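Local coordinates for cytochrome cL (Hyphomicrobium denitrificans, PDB 2D0W), which probably accepts electrons from methanol dehydrogenase through its bound haem during periplasmic methanol oxidation, at residues Arg6-Gly11 against Phe92-Gly97; Gly37-Val42 against Asn114-Ile119; Ile122-Lys127 against Lys145-Lys150. All blocks are in the same frame, centred on the assembly; numbering follows the deposited sequence.

Overall arrangement
From the N terminus, the loop at Arg6-Gly11 closes with contact 1 on helix 88-97, next to the haem. Inside that closure the chain passes Gly37-Val42, which meets helix 112-124 in contact 2; contacts 1 and 2 therefore cross. Their helices follow each other in the chain and pack together through Phe92 and Ile95 against Met115 and Ile119. Contact 3 opens only after contact 2 has closed: the end of helix 112-124 meets the chain leading into helix 149-161, which closes a short loop on the opposite side of the chain's centre from contact 1. Helix 112-124 thus serves contacts 2 and 3, tying both terminal regions to the haem domain.

Contact 1 (Arg6-Gly11 against Phe92-Gly97); sequences RNTVTG and FETIFG. With HEM (protoporphyrin IX containing Fe), chain H.
Phe92 does not touch the loop; its ring packs with Phe5, Phe33 and Met115. Within 92-97, the contact begins at Glu93, which has CG beside its backbone N (chi1 -69°) and an extended chain that runs alongside the Arg6 peptide, with CB 3.4 Å from Arg6 O. At the tip, OE2 accepts from Arg6 N at 2.9 Å in a nearly straight bond (162°) that arrives from above the carboxylate plane. The other oxygen, OE1, takes a proton from a water that also bonds Thr8 OG1. An alanine at Glu93 would lack the carboxylate and would probably cost the loop both its direct bond from Arg6 N and this water bridge. Glu93 O is gripped twice: within the helix by Gly97 N, and by a second water, which in turn accepts from Thr8 N.

Thr94 crosses Thr8 obliquely, and their OG1 atoms lie 2.6 Å apart, a short polar contact whose proton is not settled. Asn85 OD1 and Gly90 O are further partners of Thr94 OG1. Its methyl, anti to the backbone N, faces the cofactor instead, with CG2 3.6 Å from HEM C2A. The helix lies between the haem-attachment cysteines and the axial Met103, a position consistent with the helix that precedes the axial methionine in class I cytochromes c; the N-terminal loop lies against it at Glu93, Thr94 and Gly97. Ile95 points away from the loop, its CG2 3.8 Å from HEM CBB. Phe96 packs on helix 16-19 and sets its CB above one face of the Phe92 ring, toward the rim. Gly97 comes within 5.5 Å of Asn7, CA to CA, where a CB would point toward the loop. That loop is closed by Gly11 N bonding Asn7 O and by Arg6 NH1 donating to Gly11 O at 2.6 Å.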
loop_
_atom_site.group_PDB
_atom_site.type_symbol
_atom_site.label_atom_id
_atom_site.label_comp_id
_atom_site.label_asym_id
_atom_site.label_seq_id
_atom_site.Cartn_x
_atom_site.Cartn_y
_atom_site.Cartn_z
ATOM N N ARG A 6 12.355 -5.348 8.169
ATOM C CA ARG A 6 13.586 -4.561 8.323
ATOM C C ARG A 6 13.468 -3.185 7.697
ATOM O O ARG A 6 12.830 -2.990 6.650
ATOM C CB ARG A 6 14.818 -5.311 7.754
ATOM C CG ARG A 6 15.131 -6.649 8.444
ATOM C CD ARG A 6 16.616 -7.032 8.390
ATOM N NE ARG A 6 16.954 -8.058 9.388
ATOM C CZ ARG A 6 17.364 -7.807 10.632
ATOM N NH1 ARG A 6 17.503 -6.558 11.057
ATOM N NH2 ARG A 6 17.639 -8.810 11.463
ATOM N N ASN A 7 14.160 -2.240 8.295
ATOM C CA ASN A 7 14.225 -0.919 7.726
ATOM C C ASN A 7 14.796 -0.915 6.281
ATOM O O ASN A 7 15.896 -1.407 6.028
ATOM C CB ASN A 7 15.026 -0.012 8.671
ATOM C CG ASN A 7 14.961 1.444 8.269
ATOM O OD1 ASN A 7 14.301 2.215 8.922
ATOM N ND2 ASN A 7 15.638 1.819 7.190
ATOM N N THR A 8 14.011 -0.360 5.356
ATOM C CA THR A 8 14.386 -0.176 3.940
ATOM C C THR A 8 15.819 0.347 3.712
ATOM O O THR A 8 16.590 -0.226 2.895
ATOM C CB THR A 8 13.328 0.685 3.231
ATOM O OG1 THR A 8 12.137 -0.088 3.146
ATOM C CG2 THR A 8 13.697 1.008 1.826
ATOM N N VAL A 9 16.180 1.409 4.428
ATOM C CA VAL A 9 17.512 2.032 4.228
ATOM C C VAL A 9 18.613 1.462 5.162
ATOM O O VAL A 9 19.787 1.337 4.762
ATOM C CB VAL A 9 17.487 3.600 4.239
ATOM C CG1 VAL A 9 18.809 4.195 3.581
ATOM C CG2 VAL A 9 16.357 4.108 3.455
ATOM N N THR A 10 18.274 1.069 6.376
ATOM C CA THR A 10 19.340 0.532 7.253
ATOM C C THR A 10 19.473 -0.993 7.407
ATOM O O THR A 10 20.571 -1.488 7.688
ATOM C CB THR A 10 19.336 1.162 8.665
ATOM O OG1 THR A 10 20.542 0.741 9.341
ATOM C CG2 THR A 10 18.183 0.705 9.450
ATOM N N GLY A 11 18.374 -1.729 7.247
ATOM C CA GLY A 11 18.367 -3.165 7.539
ATOM C C GLY A 11 18.122 -3.477 9.016
ATOM O O GLY A 11 18.169 -4.637 9.413
ATOM N N PHE A 92 5.498 -2.154 2.641
ATOM C CA PHE A 92 5.109 -2.112 4.034
ATOM C C PHE A 92 6.297 -1.612 4.895
ATOM O O PHE A 92 6.128 -0.729 5.766
ATOM C CB PHE A 92 4.635 -3.514 4.463
ATOM C CG PHE A 92 4.394 -3.673 5.962
ATOM C CD1 PHE A 92 3.148 -3.399 6.510
ATOM C CD2 PHE A 92 5.418 -4.090 6.815
ATOM C CE1 PHE A 92 2.920 -3.556 7.883
ATOM C CE2 PHE A 92 5.210 -4.235 8.180
ATOM C CZ PHE A 92 3.950 -3.978 8.720
ATOM N N GLU A 93 7.485 -2.184 4.651
ATOM C CA GLU A 93 8.662 -1.884 5.475
ATOM C C GLU A 93 9.014 -0.387 5.282
ATOM O O GLU A 93 9.292 0.317 6.252
ATOM C CB GLU A 93 9.845 -2.805 5.066
ATOM C CG GLU A 93 9.723 -4.272 5.388
ATOM C CD GLU A 93 10.892 -5.132 4.829
ATOM O OE1 GLU A 93 11.304 -4.897 3.661
ATOM O OE2 GLU A 93 11.405 -6.045 5.553
ATOM N N THR A 94 8.938 0.120 4.047
ATOM C CA THR A 94 9.242 1.544 3.786
ATOM C C THR A 94 8.264 2.441 4.530
ATOM O O THR A 94 8.670 3.367 5.250
ATOM C CB THR A 94 9.252 1.820 2.293
ATOM O OG1 THR A 94 10.271 1.005 1.719
ATOM C CG2 THR A 94 9.518 3.310 1.976
ATOM N N ILE A 95 6.971 2.132 4.415
ATOM C CA ILE A 95 5.947 2.899 5.124
ATOM C C ILE A 95 6.089 2.754 6.620
ATOM O O ILE A 95 6.069 3.763 7.311
ATOM C CB ILE A 95 4.506 2.575 4.656
ATOM C CG1 ILE A 95 4.452 2.713 3.140
ATOM C CG2 ILE A 95 3.475 3.560 5.315
ATOM C CD1 ILE A 95 3.275 1.951 2.464
ATOM N N PHE A 96 6.273 1.518 7.105
ATOM C CA PHE A 96 6.292 1.256 8.538
ATOM C C PHE A 96 7.499 1.944 9.182
ATOM O O PHE A 96 7.349 2.666 10.162
ATOM C CB PHE A 96 6.347 -0.263 8.879
ATOM C CG PHE A 96 5.975 -0.567 10.293
ATOM C CD1 PHE A 96 6.854 -0.304 11.349
ATOM C CD2 PHE A 96 4.740 -1.120 10.595
ATOM C CE1 PHE A 96 6.475 -0.585 12.675
ATOM C CE2 PHE A 96 4.360 -1.378 11.890
ATOM C CZ PHE A 96 5.215 -1.106 12.935
ATOM N N GLY A 97 8.691 1.681 8.634
ATOM C CA GLY A 97 9.926 2.128 9.272
ATOM C C GLY A 97 10.468 3.409 8.701
ATOM O O GLY A 97 11.341 3.997 9.308
HETATM C CHA HEM H . 9.822 8.036 -0.026
HETATM C CHB HEM H . 5.343 6.319 0.855
HETATM C CHC HEM H . 4.248 10.115 3.711
HETATM C CHD HEM H . 8.161 12.285 1.825
HETATM C C1A HEM H . 8.736 7.159 0.005
HETATM C C2A HEM H . 8.651 5.799 -0.514
HETATM C C3A HEM H . 7.414 5.357 -0.290
HETATM C C4A HEM H . 6.650 6.383 0.408
HETATM C CMA HEM H . 6.814 3.969 -0.687
HETATM C CAA HEM H . 9.777 5.051 -1.263
HETATM C CBA HEM H . 9.641 5.448 -2.743
HETATM C CGA HEM H . 10.578 4.657 -3.648
HETATM O O1A HEM H . 11.115 3.609 -3.218
HETATM O O2A HEM H . 10.782 5.099 -4.804
HETATM C C1B HEM H . 4.670 7.164 1.745
HETATM C C2B HEM H . 3.338 7.033 2.347
HETATM C C3B HEM H . 3.109 7.969 3.133
HETATM C C4B HEM H . 4.193 8.903 3.104
HETATM C CMB HEM H . 2.411 5.888 1.941
HETATM C CAB HEM H . 2.000 8.002 4.197
HETATM C CBB HEM H . 1.844 7.022 5.033
HETATM C C1C HEM H . 5.209 11.063 3.432
HETATM C C2C HEM H . 5.383 12.371 4.095
HETATM C C3C HEM H . 6.414 12.973 3.533
HETATM C C4C HEM H . 7.039 12.038 2.583
HETATM C CMC HEM H . 4.220 13.027 4.824
HETATM C CAC HEM H . 6.859 14.471 3.575
HETATM C CBC HEM H . 6.877 15.041 4.750
HETATM C C1D HEM H . 9.026 11.379 1.245
HETATM C C2D HEM H . 10.378 11.648 0.792
HETATM C C3D HEM H . 10.900 10.331 0.229
HETATM C C4D HEM H . 9.813 9.381 0.361
HETATM C CMD HEM H . 11.133 13.009 0.883
HETATM C CAD HEM H . 12.311 10.004 -0.380
HETATM C CBD HEM H . 12.999 9.255 0.765
HETATM C CGD HEM H . 14.223 8.482 0.340
HETATM O O1D HEM H . 14.818 7.767 1.166
HETATM O O2D HEM H . 14.580 8.571 -0.843
HETATM N NA HEM H . 7.496 7.464 0.534
HETATM N NB HEM H . 5.092 8.389 2.217
HETATM N NC HEM H . 6.266 10.874 2.555
HETATM N ND HEM H . 8.739 10.050 0.947
HETATM FE FE HEM H . 6.915 9.144 1.644
HETATM O O HOH W 1 11.798 1.136 6.558
HETATM O O HOH W 2 12.371 -2.815 2.209
#

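Contact 2 (Gly37-Val42 against Asn114-Ile119); sequences GVDPYV and NMLKLI
After helix 28-36 the chain leaves helical geometry at Gly37, with positive phi, and a type I turn from Asp39 to Val42 brings the CA atoms of Asp39 and Tyr41 each 6.2 Å from a CA of helix 112-124, those of Leu116 and Lys117 respectively. Asp39 extends toward the helix with CG anti to the backbone N (chi1 176°), sliding past Leu116 in the opposite direction. Its OD2 accepts from Tyr41 N at 3.0 Å, an Asx turn, which fixes the carboxylate over the start of the turn. OD1 reaches 2.5 Å from Leu116 O and also touches CG2 of Ile119 at 3.4 Å.

Tyr41 crosses Leu116 at about a right angle, its CD2 3.8 Å from Leu116 CB. The same side of the ring, CD2 and CE2, crosses Lys117 obliquely, with CD2 3.6 Å from Lys117 CG. The lysine chain bends at its last torsion (chi4 60°), bringing NZ to within 3.4 Å of Tyr41 CE2. Both polar ends find Asp113: Tyr41 OH bonds one of its oxygens and Lys117 NZ forms a salt bridge with the other. Tyr41 also touches Cys47 and Cys165, the disulfide partners, while Leu118, on the far side of the helix, touches the haem. The contact lays the N-terminal extension against the last helix of the cytochrome c fold.

Asp88 bonds the backbone N of buried Asp39. Oxygens as close as OD1 and Leu116 O suggest a protonated acid; burial and the nearby carbonyl oxygen would probably raise its pKa, although the bond from Tyr41 N works the other way.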
loop_
_atom_site.group_PDB
_atom_site.type_symbol
_atom_site.label_atom_id
_atom_site.label_comp_id
_atom_site.label_asym_id
_atom_site.label_seq_id
_atom_site.Cartn_x
_atom_site.Cartn_y
_atom_site.Cartn_z
ATOM N N GLY A 37 3.808 -12.023 3.794
ATOM C CA GLY A 37 4.299 -10.791 3.123
ATOM C C GLY A 37 3.447 -10.348 1.923
ATOM O O GLY A 37 3.780 -9.395 1.229
ATOM N N VAL A 38 2.394 -11.077 1.612
ATOM C CA VAL A 38 1.522 -10.677 0.511
ATOM C C VAL A 38 0.228 -10.026 1.080
ATOM O O VAL A 38 -0.356 -10.533 2.030
ATOM C CB VAL A 38 1.235 -11.854 -0.478
ATOM C CG1 VAL A 38 0.223 -11.439 -1.555
ATOM C CG2 VAL A 38 2.534 -12.331 -1.142
ATOM N N ASP A 39 -0.156 -8.873 0.524
ATOM C CA ASP A 39 -1.281 -8.058 1.044
ATOM C C ASP A 39 -2.502 -8.468 0.269
ATOM O O ASP A 39 -2.598 -8.128 -0.923
ATOM C CB ASP A 39 -1.001 -6.581 0.763
ATOM C CG ASP A 39 -2.137 -5.659 1.176
ATOM O OD1 ASP A 39 -1.938 -4.406 1.108
ATOM O OD2 ASP A 39 -3.228 -6.126 1.600
ATOM N N PRO A 40 -3.438 -9.191 0.919
ATOM C CA PRO A 40 -4.639 -9.727 0.222
ATOM C C PRO A 40 -5.726 -8.722 -0.118
ATOM O O PRO A 40 -6.729 -9.074 -0.787
ATOM C CB PRO A 40 -5.169 -10.766 1.190
ATOM C CG PRO A 40 -4.653 -10.315 2.537
ATOM C CD PRO A 40 -3.405 -9.571 2.346
ATOM N N TYR A 41 -5.532 -7.464 0.285
ATOM C CA TYR A 41 -6.463 -6.421 -0.146
ATOM C C TYR A 41 -6.137 -5.830 -1.502
ATOM O O TYR A 41 -6.893 -4.999 -2.029
ATOM C CB TYR A 41 -6.515 -5.283 0.874
ATOM C CG TYR A 41 -7.139 -5.611 2.210
ATOM C CD1 TYR A 41 -8.147 -6.592 2.331
ATOM C CD2 TYR A 41 -6.752 -4.932 3.335
ATOM C CE1 TYR A 41 -8.745 -6.860 3.560
ATOM C CE2 TYR A 41 -7.345 -5.195 4.585
ATOM C CZ TYR A 41 -8.355 -6.156 4.685
ATOM O OH TYR A 41 -8.935 -6.418 5.917
ATOM N N VAL A 42 -4.991 -6.184 -2.052
ATOM C CA VAL A 42 -4.553 -5.604 -3.334
ATOM C C VAL A 42 -5.591 -5.916 -4.407
ATOM O O VAL A 42 -6.047 -7.067 -4.542
ATOM C CB VAL A 42 -3.094 -6.058 -3.682
ATOM C CG1 VAL A 42 -2.686 -5.792 -5.129
ATOM C CG2 VAL A 42 -2.069 -5.314 -2.787
ATOM N N ASN A 114 -5.362 -1.209 8.386
ATOM C CA ASN A 114 -5.415 0.017 7.602
ATOM C C ASN A 114 -4.178 0.197 6.757
ATOM O O ASN A 114 -4.269 0.650 5.629
ATOM C CB ASN A 114 -5.683 1.248 8.474
ATOM C CG ASN A 114 -7.166 1.317 8.943
ATOM O OD1 ASN A 114 -8.048 0.846 8.283
ATOM N ND2 ASN A 114 -7.396 1.878 10.100
ATOM N N MET A 115 -3.023 -0.163 7.301
ATOM C CA MET A 115 -1.786 -0.152 6.513
ATOM C C MET A 115 -1.973 -0.950 5.250
ATOM O O MET A 115 -1.454 -0.603 4.173
ATOM C CB MET A 115 -0.644 -0.769 7.330
ATOM C CG MET A 115 0.592 -1.033 6.491
ATOM S SD MET A 115 1.479 0.498 6.162
ATOM C CE MET A 115 2.446 0.577 7.665
ATOM N N LEU A 116 -2.681 -2.070 5.365
ATOM C CA LEU A 116 -2.835 -2.959 4.196
ATOM C C LEU A 116 -3.751 -2.398 3.124
ATOM O O LEU A 116 -3.643 -2.754 1.948
ATOM C CB LEU A 116 -3.278 -4.355 4.655
ATOM C CG LEU A 116 -2.247 -5.123 5.441
ATOM C CD1 LEU A 116 -2.842 -6.451 5.825
ATOM C CD2 LEU A 116 -0.931 -5.297 4.634
ATOM N N LYS A 117 -4.712 -1.577 3.540
ATOM C CA LYS A 117 -5.641 -0.917 2.628
ATOM C C LYS A 117 -4.948 0.269 1.963
ATOM O O LYS A 117 -5.150 0.610 0.810
ATOM C CB LYS A 117 -6.867 -0.414 3.399
ATOM C CG LYS A 117 -7.814 -1.513 3.921
ATOM C CD LYS A 117 -8.896 -0.845 4.801
ATOM C CE LYS A 117 -10.015 -1.769 5.155
ATOM N NZ LYS A 117 -9.437 -2.895 5.881
ATOM N N LEU A 118 -4.125 0.933 2.739
ATOM C CA LEU A 118 -3.269 1.994 2.174
ATOM C C LEU A 118 -2.414 1.436 1.031
ATOM O O LEU A 118 -2.297 2.044 -0.033
ATOM C CB LEU A 118 -2.350 2.549 3.265
ATOM C CG LEU A 118 -1.240 3.515 2.827
ATOM C CD1 LEU A 118 -1.785 4.682 1.997
ATOM C CD2 LEU A 118 -0.439 3.978 4.090
ATOM N N ILE A 119 -1.781 0.300 1.268
ATOM C CA ILE A 119 -0.891 -0.306 0.241
ATOM C C ILE A 119 -1.756 -0.690 -1.009
ATOM O O ILE A 119 -1.361 -0.461 -2.148
ATOM C CB ILE A 119 -0.160 -1.495 0.849
ATOM C CG1 ILE A 119 0.940 -1.017 1.802
ATOM C CG2 ILE A 119 0.432 -2.453 -0.238
ATOM C CD1 ILE A 119 1.573 -2.125 2.723
#

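Contact 3 (Ile122-Lys127 against Lys145-Lys150); sequences IRHIQK and KPFDIK
One direct hydrogen bond joins the backbones: Phe147 N donates to Gln126 O at 2.9 Å (155°), from above the carbonyl plane. Beside it a water lies within hydrogen-bonding reach of both His124 O and Lys145 O, with other acceptors also competing for its protons; it sits above the centre of one face of the His124 ring. Aromatic and apolar contacts centre on Phe147, whose CG is anti to the backbone N, so that the ring reaches Ile125 and His124. The methyl CG2 of Ile125 lies over one face, 4.0 Å from the centroid of the Phe147 ring, a CH-pi contact. His124 meets the ring obliquely, planes at 69°, with the CD2 atoms of His124 and Phe147 3.5 Å apart. Trp121 and Trp152 also meet this ring, which therefore links helix 112-124 to helix 149-161; Asp148 N-caps the latter through OD1 to Lys150 N. Pro146 CB rests 3.7 Å from Lys127 O. Lys145 NZ stays 4.6 Å from His124 NE2, while His124 ND1 bonds Glu43. Glu43 would favour a charged imidazole and the nearby ammonium would oppose it, so the ionisation of His124 probably reflects a balance of the two.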
loop_
_atom_site.group_PDB
_atom_site.type_symbol
_atom_site.label_atom_id
_atom_site.label_comp_id
_atom_site.label_asym_id
_atom_site.label_seq_id
_atom_site.Cartn_x
_atom_site.Cartn_y
_atom_site.Cartn_z
ATOM N N ILE A 122 -2.148 2.442 -2.974
ATOM C CA ILE A 122 -0.908 2.737 -3.680
ATOM C C ILE A 122 -0.728 1.872 -4.935
ATOM O O ILE A 122 -0.337 2.374 -5.985
ATOM C CB ILE A 122 0.354 2.658 -2.735
ATOM C CG1 ILE A 122 0.256 3.734 -1.636
ATOM C CG2 ILE A 122 1.664 2.735 -3.570
ATOM C CD1 ILE A 122 1.266 3.494 -0.470
ATOM N N ARG A 123 -1.017 0.578 -4.844
ATOM C CA ARG A 123 -0.957 -0.286 -6.041
ATOM C C ARG A 123 -1.977 0.152 -7.080
ATOM O O ARG A 123 -1.695 0.119 -8.301
ATOM C CB ARG A 123 -1.167 -1.768 -5.698
ATOM C CG ARG A 123 -0.134 -2.340 -4.651
ATOM C CD ARG A 123 1.261 -1.978 -5.089
ATOM N NE ARG A 123 2.213 -2.733 -4.294
ATOM C CZ ARG A 123 3.519 -2.519 -4.246
ATOM N NH1 ARG A 123 4.067 -1.549 -4.929
ATOM N NH2 ARG A 123 4.264 -3.299 -3.479
ATOM N N HIS A 124 -3.167 0.527 -6.614
ATOM C CA HIS A 124 -4.289 0.877 -7.553
ATOM C C HIS A 124 -4.066 2.120 -8.454
ATOM O O HIS A 124 -4.612 2.197 -9.569
ATOM C CB HIS A 124 -5.613 1.060 -6.791
ATOM C CG HIS A 124 -6.815 1.125 -7.694
ATOM N ND1 HIS A 124 -7.321 0.018 -8.349
ATOM C CD2 HIS A 124 -7.615 2.159 -8.034
ATOM C CE1 HIS A 124 -8.373 0.381 -9.072
ATOM N NE2 HIS A 124 -8.562 1.678 -8.905
ATOM N N ILE A 125 -3.318 3.090 -7.923
ATOM C CA ILE A 125 -3.002 4.360 -8.601
ATOM C C ILE A 125 -1.867 4.315 -9.633
ATOM O O ILE A 125 -1.622 5.319 -10.328
ATOM C CB ILE A 125 -2.764 5.554 -7.562
ATOM C CG1 ILE A 125 -1.601 5.296 -6.584
ATOM C CG2 ILE A 125 -4.073 5.914 -6.797
ATOM C CD1 ILE A 125 -1.491 6.383 -5.471
ATOM N N GLN A 126 -1.207 3.149 -9.733
ATOM C CA GLN A 126 -0.242 2.819 -10.785
ATOM C C GLN A 126 -0.808 3.116 -12.168
ATOM O O GLN A 126 -1.933 2.793 -12.466
ATOM C CB GLN A 126 0.135 1.336 -10.712
ATOM C CG GLN A 126 1.235 0.903 -11.679
ATOM C CD GLN A 126 2.547 1.677 -11.490
ATOM O OE1 GLN A 126 3.276 1.915 -12.459
ATOM N NE2 GLN A 126 2.861 2.048 -10.253
ATOM N N LYS A 127 -0.009 3.774 -12.992
ATOM C CA LYS A 127 -0.457 4.201 -14.308
ATOM C C LYS A 127 0.548 3.827 -15.410
ATOM O O LYS A 127 0.309 4.122 -16.571
ATOM C CB LYS A 127 -0.778 5.719 -14.291
ATOM C CG LYS A 127 0.345 6.656 -13.799
ATOM C CD LYS A 127 1.418 6.927 -14.879
ATOM C CE LYS A 127 2.694 7.509 -14.276
ATOM N NZ LYS A 127 3.930 7.509 -15.150
ATOM N N LYS A 145 -5.828 -2.013 -15.109
ATOM C CA LYS A 145 -5.846 -0.862 -16.034
ATOM C C LYS A 145 -5.167 0.348 -15.377
ATOM O O LYS A 145 -5.332 0.554 -14.183
ATOM C CB LYS A 145 -7.283 -0.532 -16.452
ATOM C CG LYS A 145 -8.339 -0.854 -15.398
ATOM C CD LYS A 145 -8.591 0.320 -14.452
ATOM C CE LYS A 145 -9.753 0.087 -13.497
ATOM N NZ LYS A 145 -9.469 -1.035 -12.541
ATOM N N PRO A 146 -4.417 1.156 -16.159
ATOM C CA PRO A 146 -3.741 2.310 -15.585
ATOM C C PRO A 146 -4.787 3.156 -14.839
ATOM O O PRO A 146 -5.914 3.270 -15.329
ATOM C CB PRO A 146 -3.217 3.072 -16.827
ATOM C CG PRO A 146 -4.024 2.520 -18.005
ATOM C CD PRO A 146 -4.202 1.061 -17.623
ATOM N N PHE A 147 -4.431 3.734 -13.676
ATOM C CA PHE A 147 -5.440 4.469 -12.873
ATOM C C PHE A 147 -5.819 5.745 -13.621
ATOM O O PHE A 147 -4.949 6.425 -14.104
ATOM C CB PHE A 147 -4.890 4.815 -11.490
ATOM C CG PHE A 147 -5.852 5.602 -10.597
ATOM C CD1 PHE A 147 -5.591 6.947 -10.292
ATOM C CD2 PHE A 147 -6.979 4.988 -10.022
ATOM C CE1 PHE A 147 -6.443 7.694 -9.490
ATOM C CE2 PHE A 147 -7.855 5.722 -9.206
ATOM C CZ PHE A 147 -7.568 7.081 -8.923
ATOM N N ASP A 148 -7.112 6.033 -13.697
ATOM C CA ASP A 148 -7.652 7.263 -14.257
ATOM C C ASP A 148 -8.479 7.960 -13.213
ATOM O O ASP A 148 -9.594 7.519 -12.919
ATOM C CB ASP A 148 -8.583 6.957 -15.433
ATOM C CG ASP A 148 -9.117 8.226 -16.084
ATOM O OD1 ASP A 148 -8.698 9.361 -15.687
ATOM O OD2 ASP A 148 -9.940 8.092 -17.000
ATOM N N ILE A 149 -7.948 9.043 -12.652
ATOM C CA ILE A 149 -8.648 9.823 -11.591
ATOM C C ILE A 149 -10.049 10.320 -12.000
ATOM O O ILE A 149 -10.950 10.409 -11.159
ATOM C CB ILE A 149 -7.800 11.021 -11.124
ATOM C CG1 ILE A 149 -8.500 11.822 -9.979
ATOM C CG2 ILE A 149 -7.491 11.901 -12.268
ATOM C CD1 ILE A 149 -8.575 11.095 -8.600
ATOM N N LYS A 150 -10.211 10.635 -13.283
ATOM C CA LYS A 150 -11.487 11.088 -13.845
ATOM C C LYS A 150 -12.583 10.050 -13.707
ATOM O O LYS A 150 -13.656 10.355 -13.153
ATOM C CB LYS A 150 -11.331 11.487 -15.301
ATOM C CG LYS A 150 -10.428 12.706 -15.516
ATOM C CD LYS A 150 -10.273 12.996 -17.042
ATOM C CE LYS A 150 -9.596 11.803 -17.780
ATOM N NZ LYS A 150 -9.114 12.196 -19.145
HETATM O O HOH W 3 -6.028 1.026 -11.473
#